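Local coordinates for protein dipeptidase AC. Metallo peptidase. MEROPS family M19 (Rhodobacter sphaeroides, PDB 3LY0) that probably hydrolyses dipeptides as a zinc-dependent membrane-dipeptidase-family enzyme, and binds a phosphinate mimic of L-Ala-D-Ala beside two zinc ions, at residues F178-S183 with A238-T243. Numbering follows the deposited sequence.
Sequences FRFPGS and AVTPST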
loop_
_atom_site.group_PDB
_atom_site.type_symbol
_atom_site.label_atom_id
_atom_site.label_comp_id
_atom_site.label_asym_id
_atom_site.label_seq_id
_atom_site.Cartn_x
_atom_site.Cartn_y
_atom_site.Cartn_z
ATOM N N PHE A 178 -9.668 12.482 1.922
ATOM C CA PHE A 178 -9.338 12.164 3.307
ATOM C C PHE A 178 -10.309 12.876 4.229
ATOM O O PHE A 178 -10.341 14.107 4.270
ATOM C CB PHE A 178 -7.913 12.592 3.629
ATOM C CG PHE A 178 -6.885 11.877 2.822
ATOM C CD1 PHE A 178 -6.518 10.578 3.145
ATOM C CD2 PHE A 178 -6.299 12.488 1.725
ATOM C CE1 PHE A 178 -5.577 9.905 2.394
ATOM C CE2 PHE A 178 -5.353 11.823 0.973
ATOM C CZ PHE A 178 -4.991 10.527 1.305
ATOM N N ARG A 179 -11.103 12.103 4.963
ATOM C CA ARG A 179 -12.113 12.679 5.840
ATOM C C ARG A 179 -12.311 11.790 7.058
ATOM O O ARG A 179 -12.178 10.574 6.980
ATOM C CB ARG A 179 -13.424 12.820 5.067
ATOM C CG ARG A 179 -14.651 13.143 5.880
ATOM C CD ARG A 179 -15.868 13.148 4.964
ATOM N NE ARG A 179 -15.706 14.124 3.891
ATOM C CZ ARG A 179 -16.041 13.933 2.616
ATOM N NH1 ARG A 179 -16.586 12.792 2.214
ATOM N NH2 ARG A 179 -15.846 14.901 1.738
ATOM N N PHE A 180 -12.626 12.400 8.195
ATOM C CA PHE A 180 -13.004 11.641 9.383
ATOM C C PHE A 180 -13.978 12.470 10.208
ATOM O O PHE A 180 -13.697 13.631 10.481
ATOM C CB PHE A 180 -11.793 11.318 10.256
ATOM C CG PHE A 180 -12.128 10.449 11.442
ATOM C CD1 PHE A 180 -11.972 9.072 11.370
ATOM C CD2 PHE A 180 -12.638 11.004 12.609
ATOM C CE1 PHE A 180 -12.294 8.270 12.442
ATOM C CE2 PHE A 180 -12.972 10.206 13.697
ATOM C CZ PHE A 180 -12.799 8.831 13.616
ATOM N N PRO A 181 -15.118 11.883 10.606
ATOM C CA PRO A 181 -15.566 10.547 10.216
ATOM C C PRO A 181 -16.296 10.630 8.879
ATOM O O PRO A 181 -16.777 11.701 8.503
ATOM C CB PRO A 181 -16.553 10.189 11.330
ATOM C CG PRO A 181 -17.164 11.495 11.667
ATOM C CD PRO A 181 -16.022 12.478 11.617
ATOM N N GLY A 182 -16.366 9.526 8.151
ATOM C CA GLY A 182 -17.146 9.514 6.935
ATOM C C GLY A 182 -17.164 8.165 6.254
ATOM O O GLY A 182 -16.267 7.348 6.447
ATOM N N SER A 183 -18.201 7.950 5.454
ATOM C CA SER A 183 -18.369 6.744 4.665
ATOM C C SER A 183 -17.406 6.764 3.481
ATOM O O SER A 183 -17.071 7.830 2.977
ATOM C CB SER A 183 -19.806 6.695 4.145
ATOM O OG SER A 183 -19.961 5.817 3.046
ATOM N N ALA A 238 -15.274 -0.204 10.701
ATOM C CA ALA A 238 -16.081 -0.447 11.899
ATOM C C ALA A 238 -15.331 -0.045 13.160
ATOM O O ALA A 238 -15.956 0.255 14.182
ATOM C CB ALA A 238 -16.511 -1.907 11.960
ATOM N N VAL A 239 -14.004 -0.029 13.098
ATOM C CA VAL A 239 -13.173 0.389 14.222
ATOM C C VAL A 239 -12.817 1.873 14.132
ATOM O O VAL A 239 -12.936 2.607 15.118
ATOM C CB VAL A 239 -11.887 -0.464 14.292
ATOM C CG1 VAL A 239 -10.970 0.008 15.394
ATOM C CG2 VAL A 239 -12.238 -1.939 14.459
ATOM N N THR A 240 -12.372 2.303 12.952
ATOM C CA THR A 240 -12.013 3.697 12.708
ATOM C C THR A 240 -12.716 4.157 11.436
ATOM O O THR A 240 -12.333 3.751 10.341
ATOM C CB THR A 240 -10.492 3.834 12.477
ATOM O OG1 THR A 240 -9.791 3.455 13.664
ATOM C CG2 THR A 240 -10.111 5.266 12.090
ATOM N N PRO A 241 -13.763 4.988 11.571
ATOM C CA PRO A 241 -14.584 5.391 10.420
ATOM C C PRO A 241 -13.950 6.486 9.562
ATOM O O PRO A 241 -14.555 7.534 9.315
ATOM C CB PRO A 241 -15.872 5.892 11.078
ATOM C CG PRO A 241 -15.395 6.427 12.392
ATOM C CD PRO A 241 -14.359 5.432 12.844
ATOM N N SER A 242 -12.734 6.217 9.095
ATOM C CA SER A 242 -12.070 7.041 8.088
ATOM C C SER A 242 -12.581 6.665 6.701
ATOM O O SER A 242 -12.842 5.497 6.434
ATOM C CB SER A 242 -10.561 6.796 8.134
ATOM O OG SER A 242 -9.930 7.268 6.947
ATOM N N THR A 243 -12.709 7.643 5.809
ATOM C CA THR A 243 -13.079 7.349 4.418
ATOM C C THR A 243 -12.143 6.334 3.739
ATOM O O THR A 243 -12.526 5.704 2.749
ATOM C CB THR A 243 -13.083 8.627 3.566
ATOM O OG1 THR A 243 -11.855 9.332 3.787
ATOM C CG2 THR A 243 -14.252 9.532 3.997
HETATM O O HOH W 1 -9.362 9.793 7.480
#
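The ring of Phe-180 carries Pro-181 on one face, with Pro-181 CB 4.2 Å above the plane and displaced toward the rim, while Phe-180 CE1 meets Pro-241 CD obliquely at 3.5 Å and Thr-240 CG2 also approaches CE1. With CG anti to the backbone N (chi1 -176°), the ring comes against Thr-240, Pro-241 and Ser-242. The contact joins strand 179-180, paired with strand 79-80, to the loop after strand 230-231 of the TIM-barrel-clan fold, at the edge of the pocket: Phe-178 touches the bound phosphinate, and the pocket residue Arg-244 follows Thr-243.

Pro-241 is the centre of an inverse gamma turn, closed by a weak Ser-242 N to Thr-240 O bond. Gly-182 N donates to Pro-241 O at 2.9 Å, nearly along the C=O axis, and Pro-181 CA, after a cis peptide, adds a CA-H...O contact. Thr-243 clasps Arg-179 twice. Thr-243 N donates almost straight (172°) to Arg-179 O, which also accepts from a water bound to Ser-242 OG. Thr-243 OG1, hydrogen-bonded to Pro-177 O, accepts a bent bond (140°) from Arg-179 N at 3.1 Å. Arg-179 NH2 forms a salt bridge with Glu-80, and Arg-179 CB packs 3.6 Å from Thr-243 CG2.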